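Side-chain contacts in putative cathepsin d (Ixodes ricinus, PDB 5N7Q), which probably cleaves proteins as an aspartic endopeptidase of the pepsin-like A1 family, caught here in its mature form with the inhibitor pepstatin A: residues P21-G25 and T26-D30; V140-N143 and M144-Q147; G148-G151 and E152-F156. All coordinates share one frame; numbering follows the deposited sequence.

Contact 1: residues P21-G25 and T26-D30; sequences PISIG and TPPQD
Q29 N donates to I24 O at 2.8 Å, the shorter of two backbone bonds that close the beta hairpin between strands 17-24 and 29-36. The return bond, from I24 N to Q29 O, is 2.9 Å long. I24 and Q29 therefore form an antiparallel hydrogen-bonded pair, and S23 and D30 beside them a non-hydrogen-bonded one, where S23 CA passes 3.1 Å from Q29 O in a CA-H...O contact. On the face shared by S23 and D30, the D30 carboxylate leans towards the neighbouring strand, D30 OD1 coming 3.5 Å from S23 CB. The S23 hydroxyl is turned between its own backbone N and carbonyl carbon (chi1 75°), which lays OG alongside the P28 ring, 3.6 Å from P28 CB. R94 NH1 on strand 82-95 bonds both S23 OG and G25 O, so one guanidinium nitrogen holds strand and turn together. The reversal itself uses G25 with a positive phi of 91° and a cis peptide bond between T26 and P27. On the other face, Q29 leads off to D61, its OE1 accepting from D61 N. Beside the S23-D30 pair, a water lies within bonding distance of D30 OD1 (3.1 Å) and, weakly, of I22 O, and may donate to either.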
loop_
_atom_site.group_PDB
_atom_site.type_symbol
_atom_site.label_atom_id
_atom_site.label_comp_id
_atom_site.label_asym_id
_atom_site.label_seq_id
_atom_site.Cartn_x
_atom_site.Cartn_y
_atom_site.Cartn_z
ATOM N N PRO A 21 7.185 4.178 -11.933
ATOM C CA PRO A 21 7.008 3.947 -13.351
ATOM C C PRO A 21 6.901 2.488 -13.794
ATOM O O PRO A 21 7.571 1.614 -13.264
ATOM C CB PRO A 21 8.264 4.577 -13.945
ATOM C CG PRO A 21 9.293 4.327 -12.899
ATOM C CD PRO A 21 8.563 4.597 -11.624
ATOM N N ILE A 22 6.040 2.273 -14.789
ATOM C CA ILE A 22 5.985 0.997 -15.509
ATOM C C ILE A 22 5.784 1.335 -16.966
ATOM O O ILE A 22 5.428 2.450 -17.288
ATOM C CB ILE A 22 4.878 0.015 -15.020
ATOM C CG1 ILE A 22 3.452 0.529 -15.293
ATOM C CG2 ILE A 22 5.071 -0.315 -13.537
ATOM C CD1 ILE A 22 2.339 -0.484 -15.039
ATOM N N SER A 23 5.999 0.348 -17.817
ATOM C CA SER A 23 5.517 0.470 -19.195
ATOM C C SER A 23 4.730 -0.728 -19.599
ATOM O O SER A 23 4.878 -1.826 -19.033
ATOM C CB SER A 23 6.659 0.724 -20.189
ATOM O OG SER A 23 7.436 -0.425 -20.457
ATOM N N ILE A 24 3.862 -0.499 -20.595
ATOM C CA ILE A 24 3.034 -1.534 -21.183
ATOM C C ILE A 24 3.225 -1.468 -22.693
ATOM O O ILE A 24 3.225 -0.391 -23.271
ATOM C CB ILE A 24 1.539 -1.325 -20.863
ATOM C CG1 ILE A 24 1.278 -1.167 -19.348
ATOM C CG2 ILE A 24 0.685 -2.429 -21.475
ATOM C CD1 ILE A 24 1.428 -2.402 -18.479
ATOM N N GLY A 25 3.339 -2.627 -23.333
ATOM C CA GLY A 25 3.167 -2.712 -24.799
ATOM C C GLY A 25 4.459 -2.535 -25.545
ATOM O O GLY A 25 5.528 -2.302 -24.968
ATOM N N THR A 26 4.340 -2.671 -26.864
ATOM C CA THR A 26 5.486 -2.668 -27.779
ATOM C C THR A 26 5.133 -1.751 -28.961
ATOM O O THR A 26 4.234 -2.072 -29.708
ATOM C CB THR A 26 5.781 -4.087 -28.296
ATOM O OG1 THR A 26 5.882 -4.984 -27.168
ATOM C CG2 THR A 26 7.053 -4.115 -29.079
ATOM N N PRO A 27 5.785 -0.602 -29.114
ATOM C CA PRO A 27 6.817 -0.095 -28.212
ATOM C C PRO A 27 6.237 0.329 -26.854
ATOM O O PRO A 27 5.020 0.411 -26.715
ATOM C CB PRO A 27 7.358 1.132 -28.963
ATOM C CG PRO A 27 6.243 1.562 -29.836
ATOM C CD PRO A 27 5.523 0.317 -30.239
ATOM N N PRO A 28 7.109 0.608 -25.876
ATOM C CA PRO A 28 6.620 0.911 -24.522
ATOM C C PRO A 28 5.745 2.150 -24.422
ATOM O O PRO A 28 6.062 3.204 -25.000
ATOM C CB PRO A 28 7.916 1.098 -23.720
ATOM C CG PRO A 28 8.931 0.292 -24.469
ATOM C CD PRO A 28 8.574 0.498 -25.907
ATOM N N GLN A 29 4.629 2.011 -23.719
ATOM C CA GLN A 29 3.793 3.125 -23.291
ATOM C C GLN A 29 3.986 3.289 -21.792
ATOM O O GLN A 29 3.823 2.334 -21.038
ATOM C CB GLN A 29 2.339 2.858 -23.596
ATOM C CG GLN A 29 2.077 2.676 -25.092
ATOM C CD GLN A 29 0.636 2.304 -25.387
ATOM O OE1 GLN A 29 -0.302 2.846 -24.783
ATOM N NE2 GLN A 29 0.447 1.403 -26.349
ATOM N N ASP A 30 4.309 4.503 -21.375
ATOM C CA ASP A 30 4.757 4.753 -19.985
ATOM C C ASP A 30 3.618 5.226 -19.065
ATOM O O ASP A 30 2.764 6.007 -19.459
ATOM C CB ASP A 30 5.872 5.777 -19.992
ATOM C CG ASP A 30 7.144 5.270 -20.628
ATOM O OD1 ASP A 30 7.448 4.071 -20.560
ATOM O OD2 ASP A 30 7.876 6.123 -21.198
HETATM O O HOH W 1 8.301 3.513 -17.673
#

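Contact 2: residues V140-N143 and M144-Q147; sequences VFDN and MMKQ
Helix 140-146 is a single short alpha helix with four backbone bonds each spanning four residues, from M144 N to V140 O at 2.9 Å through to the last, Q147 N to N143 O at 3.0 Å, which reaches just beyond the helix end. Towards the interior the F141 ring is met by two methionines. CG of F141 is anti to the backbone N (chi1 -169°), which sets the ring beside its own carbonyl carbon, where M145 CG lies over one face, offset toward the rim. In the conformer described, one of two modelled, M145 SD approaches obliquely to 3.9 Å from F141 CE2. The M144 and F141 side chains cross at about a right angle, with M144 SD 4.2 Å from F141 CD1 and equally near V140 CG1. D142 and K146 do not pair directly; one water accepts from K146 NZ and donates to D142 OD2 at 2.7 Å, while a second bridges K146 NZ and D142 O, which already takes K146 N. The aspartate's salt bridge is made through OD1 to R328. One residue further, Q147 NE2 gives N143 OD1 a weak bond of 3.0 Å, the two amide planes standing 87° apart; both amides are tied more firmly to the neighbouring strand region, N143 through Q103 and Q147 through S101. This is a short helix carrying Met-aromatic contacts at spacings of three and four residues, packed against strands 98-101 and 170-174 of the pepsin-like fold.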
loop_
_atom_site.group_PDB
_atom_site.type_symbol
_atom_site.label_atom_id
_atom_site.label_comp_id
_atom_site.label_asym_id
_atom_site.label_seq_id
_atom_site.Cartn_x
_atom_site.Cartn_y
_atom_site.Cartn_z
ATOM N N VAL A 140 0.825 -9.385 -11.483
ATOM C CA VAL A 140 2.145 -9.104 -12.014
ATOM C C VAL A 140 3.223 -9.938 -11.333
ATOM O O VAL A 140 4.013 -10.603 -12.015
ATOM C CB VAL A 140 2.481 -7.606 -11.950
ATOM C CG1 VAL A 140 3.920 -7.363 -12.373
ATOM C CG2 VAL A 140 1.561 -6.826 -12.869
ATOM N N PHE A 141 3.234 -9.974 -9.994
ATOM C CA PHE A 141 4.317 -10.676 -9.318
ATOM C C PHE A 141 4.205 -12.167 -9.569
ATOM O O PHE A 141 5.201 -12.859 -9.736
ATOM C CB PHE A 141 4.361 -10.416 -7.827
ATOM C CG PHE A 141 5.622 -10.909 -7.154
ATOM C CD1 PHE A 141 6.869 -10.355 -7.477
ATOM C CD2 PHE A 141 5.583 -11.906 -6.182
ATOM C CE1 PHE A 141 8.040 -10.790 -6.869
ATOM C CE2 PHE A 141 6.744 -12.328 -5.552
ATOM C CZ PHE A 141 7.980 -11.756 -5.892
ATOM N N ASP A 142 2.970 -12.677 -9.569
ATOM C CA ASP A 142 2.766 -14.079 -9.891
ATOM C C ASP A 142 3.261 -14.455 -11.289
ATOM O O ASP A 142 3.839 -15.531 -11.509
ATOM C CB ASP A 142 1.280 -14.385 -9.792
ATOM C CG ASP A 142 0.848 -14.596 -8.369
ATOM O OD1 ASP A 142 0.820 -13.602 -7.616
ATOM O OD2 ASP A 142 0.597 -15.753 -7.995
ATOM N N ASN A 143 3.029 -13.551 -12.234
ATOM C CA ASN A 143 3.500 -13.737 -13.614
ATOM C C ASN A 143 5.047 -13.695 -13.691
ATOM O O ASN A 143 5.660 -14.519 -14.379
ATOM C CB ASN A 143 2.866 -12.675 -14.513
ATOM C CG ASN A 143 2.617 -13.160 -15.922
ATOM O OD1 ASN A 143 2.751 -14.351 -16.227
ATOM N ND2 ASN A 143 2.260 -12.234 -16.797
ATOM N N MET A 144 5.673 -12.797 -12.932
ATOM C CA MET A 144 7.127 -12.779 -12.783
ATOM C C MET A 144 7.631 -14.117 -12.257
ATOM O O MET A 144 8.597 -14.678 -12.807
ATOM C CB MET A 144 7.561 -11.649 -11.857
ATOM C CG MET A 144 7.353 -10.279 -12.468
ATOM S SD MET A 144 7.664 -8.928 -11.322
ATOM C CE MET A 144 9.410 -8.664 -11.569
ATOM N N MET A 145 7.000 -14.643 -11.216
ATOM C CA MET A 145 7.400 -15.943 -10.670
ATOM C C MET A 145 7.236 -17.069 -11.679
ATOM O O MET A 145 8.135 -17.900 -11.841
ATOM C CB MET A 145 6.610 -16.282 -9.413
ATOM C CG MET A 145 6.961 -15.397 -8.229
ATOM S SD MET A 145 6.268 -16.041 -6.698
ATOM C CE MET A 145 4.538 -16.058 -7.134
ATOM N N LYS A 146 6.098 -17.090 -12.361
ATOM C CA LYS A 146 5.849 -18.111 -13.408
ATOM C C LYS A 146 6.919 -18.091 -14.498
ATOM O O LYS A 146 7.359 -19.147 -14.967
ATOM C CB LYS A 146 4.480 -17.884 -14.042
ATOM C CG LYS A 146 3.314 -18.431 -13.254
ATOM C CD LYS A 146 1.987 -18.060 -13.904
ATOM C CE LYS A 146 0.758 -18.583 -13.153
ATOM N NZ LYS A 146 0.726 -18.283 -11.683
ATOM N N GLN A 147 7.370 -16.890 -14.862
ATOM C CA GLN A 147 8.395 -16.713 -15.892
ATOM C C GLN A 147 9.841 -16.837 -15.359
ATOM O O GLN A 147 10.796 -16.605 -16.109
ATOM C CB GLN A 147 8.165 -15.374 -16.607
ATOM C CG GLN A 147 6.823 -15.380 -17.331
ATOM C CD GLN A 147 6.426 -14.049 -17.936
ATOM O OE1 GLN A 147 7.244 -13.352 -18.511
ATOM N NE2 GLN A 147 5.132 -13.726 -17.873
HETATM O O HOH W 2 3.176 -17.890 -10.031
HETATM O O HOH W 3 -0.993 -16.930 -9.868
#

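Contact 3: residues G148-G151 and E152-F156; sequences GLLG and EQNVF
A type II' beta turn runs from L150 to Q153 in the connection between helix 140-146 and strand 155-160, closed by Q153 N donating to L150 O at 3.1 Å. The bond is straight at the hydrogen, but the donor stands 40° out of the plane of the L150 carbonyl, away from its lone pairs. G151 occupies the second position with a positive phi of 62°, the backbone shape this turn demands there. A type I turn from G148 to G151 overlaps it, sharing L150 and G151, and G148 also terminates the helix in a Schellman motif, so two overlapping beta turns redirect the chain. Across the bend the leucine and the asparagine meet obliquely. The N154 side chain has CG anti to its carbonyl carbon (chi1 -61°), which brings the amide back over the turn until N154 OD1 lies 3.6 Å from L150 CB and 3.7 Å from L150 CD2. L150 CB also rests 3.5 Å from Q153 O, while the leucine's branches reach back onto F141 and M144 of the helix. Two waters link the polar atoms of the bend. One molecule accepts from L150 N and donates both to G151 O and to N154 OD1, the latter at 2.8 Å. Another donates to G151 O at 2.6 Å and accepts from N154 ND2, so two waters grip a single carbonyl oxygen and both ends of the N154 amide are used. The backbone N of N154 is taken by D329. N154 centres an inverse gamma turn, with a weak bond from V155 N to Q153 O, and from V155 onward the chain is strand. The whole is a compact helix-to-strand connection, a Schellman end passing through overlapping beta turns into an inverse gamma turn.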
loop_
_atom_site.group_PDB
_atom_site.type_symbol
_atom_site.label_atom_id
_atom_site.label_comp_id
_atom_site.label_asym_id
_atom_site.label_seq_id
_atom_site.Cartn_x
_atom_site.Cartn_y
_atom_site.Cartn_z
ATOM N N GLY A 148 9.973 -17.173 -14.067
ATOM C CA GLY A 148 11.248 -17.385 -13.420
ATOM C C GLY A 148 12.120 -16.168 -13.290
ATOM O O GLY A 148 13.339 -16.285 -13.062
ATOM N N LEU A 149 11.522 -14.980 -13.340
ATOM C CA LEU A 149 12.310 -13.751 -13.410
ATOM C C LEU A 149 13.011 -13.383 -12.102
ATOM O O LEU A 149 13.927 -12.581 -12.115
ATOM C CB LEU A 149 11.432 -12.583 -13.851
ATOM C CG LEU A 149 10.720 -12.768 -15.192
ATOM C CD1 LEU A 149 9.877 -11.550 -15.497
ATOM C CD2 LEU A 149 11.739 -13.037 -16.291
ATOM N N LEU A 150 12.590 -13.979 -10.994
ATOM C CA LEU A 150 13.228 -13.754 -9.689
ATOM C C LEU A 150 14.218 -14.853 -9.321
ATOM O O LEU A 150 14.743 -14.885 -8.197
ATOM C CB LEU A 150 12.178 -13.658 -8.578
ATOM C CG LEU A 150 11.079 -12.585 -8.652
ATOM C CD1 LEU A 150 11.558 -11.309 -9.322
ATOM C CD2 LEU A 150 9.800 -13.076 -9.300
ATOM N N GLY A 151 14.503 -15.764 -10.238
ATOM C CA GLY A 151 15.355 -16.875 -9.877
ATOM C C GLY A 151 14.698 -17.687 -8.792
ATOM O O GLY A 151 13.519 -18.066 -8.916
ATOM N N GLU A 152 15.445 -17.930 -7.719
ATOM C CA GLU A 152 14.969 -18.671 -6.554
ATOM C C GLU A 152 14.569 -17.811 -5.352
ATOM O O GLU A 152 14.351 -18.341 -4.257
ATOM C CB GLU A 152 16.043 -19.655 -6.115
ATOM C CG GLU A 152 16.432 -20.641 -7.192
ATOM C CD GLU A 152 15.340 -21.640 -7.425
ATOM O OE1 GLU A 152 14.901 -22.269 -6.433
ATOM O OE2 GLU A 152 14.907 -21.786 -8.590
ATOM N N GLN A 153 14.477 -16.496 -5.550
ATOM C CA GLN A 153 14.198 -15.569 -4.466
ATOM C C GLN A 153 12.876 -14.857 -4.753
ATOM O O GLN A 153 12.857 -13.698 -5.189
ATOM C CB GLN A 153 15.385 -14.611 -4.315
ATOM C CG GLN A 153 15.273 -13.518 -3.255
ATOM C CD GLN A 153 15.044 -14.027 -1.834
ATOM O OE1 GLN A 153 14.347 -15.019 -1.617
ATOM N NE2 GLN A 153 15.606 -13.323 -0.848
ATOM N N ASN A 154 11.775 -15.553 -4.484
ATOM C CA ASN A 154 10.437 -15.072 -4.817
ATOM C C ASN A 154 9.865 -14.236 -3.668
ATOM O O ASN A 154 8.883 -14.599 -3.018
ATOM C CB ASN A 154 9.506 -16.210 -5.214
ATOM C CG ASN A 154 9.995 -16.936 -6.436
ATOM O OD1 ASN A 154 10.115 -16.349 -7.517
ATOM N ND2 ASN A 154 10.331 -18.212 -6.272
ATOM N N VAL A 155 10.528 -13.111 -3.450
ATOM C CA VAL A 155 10.127 -12.109 -2.467
ATOM C C VAL A 155 10.221 -10.743 -3.102
ATOM O O VAL A 155 10.897 -10.554 -4.104
ATOM C CB VAL A 155 11.041 -12.135 -1.201
ATOM C CG1 VAL A 155 11.238 -13.556 -0.687
ATOM C CG2 VAL A 155 12.361 -11.401 -1.427
ATOM N N PHE A 156 9.506 -9.779 -2.517
ATOM C CA PHE A 156 9.744 -8.378 -2.826
ATOM C C PHE A 156 9.768 -7.608 -1.522
ATOM O O PHE A 156 9.089 -7.968 -0.561
ATOM C CB PHE A 156 8.743 -7.802 -3.841
ATOM C CG PHE A 156 7.306 -7.865 -3.424
ATOM C CD1 PHE A 156 6.739 -6.834 -2.677
ATOM C CD2 PHE A 156 6.504 -8.969 -3.729
ATOM C CE1 PHE A 156 5.417 -6.893 -2.280
ATOM C CE2 PHE A 156 5.164 -9.017 -3.334
ATOM C CZ PHE A 156 4.633 -7.971 -2.596
HETATM O O HOH W 4 11.253 -16.541 -10.103
HETATM O O HOH W 5 11.589 -19.802 -8.493
#

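How the contacts relate
From the N terminus, contact 1 comes first and closes the tight hairpin between strands 17-24 and 29-36, the second of which leads to D36, a predicted catalytic aspartate. Over a hundred residues later, contact 2 forms within helix 140-146, and contact 3 takes over directly where it ends, turning the chain into strand 155-160. The contacts follow in series, none enclosing or crossing another. Contacts 2 and 3 do touch: M144 O probably accepts from L149 N, M145 CG packs on N154 OD1, and F141 CZ rests against V155 O. Contact 1 stands apart, its centre about 17 Å from that of contact 2 and about 22 Å from that of contact 3.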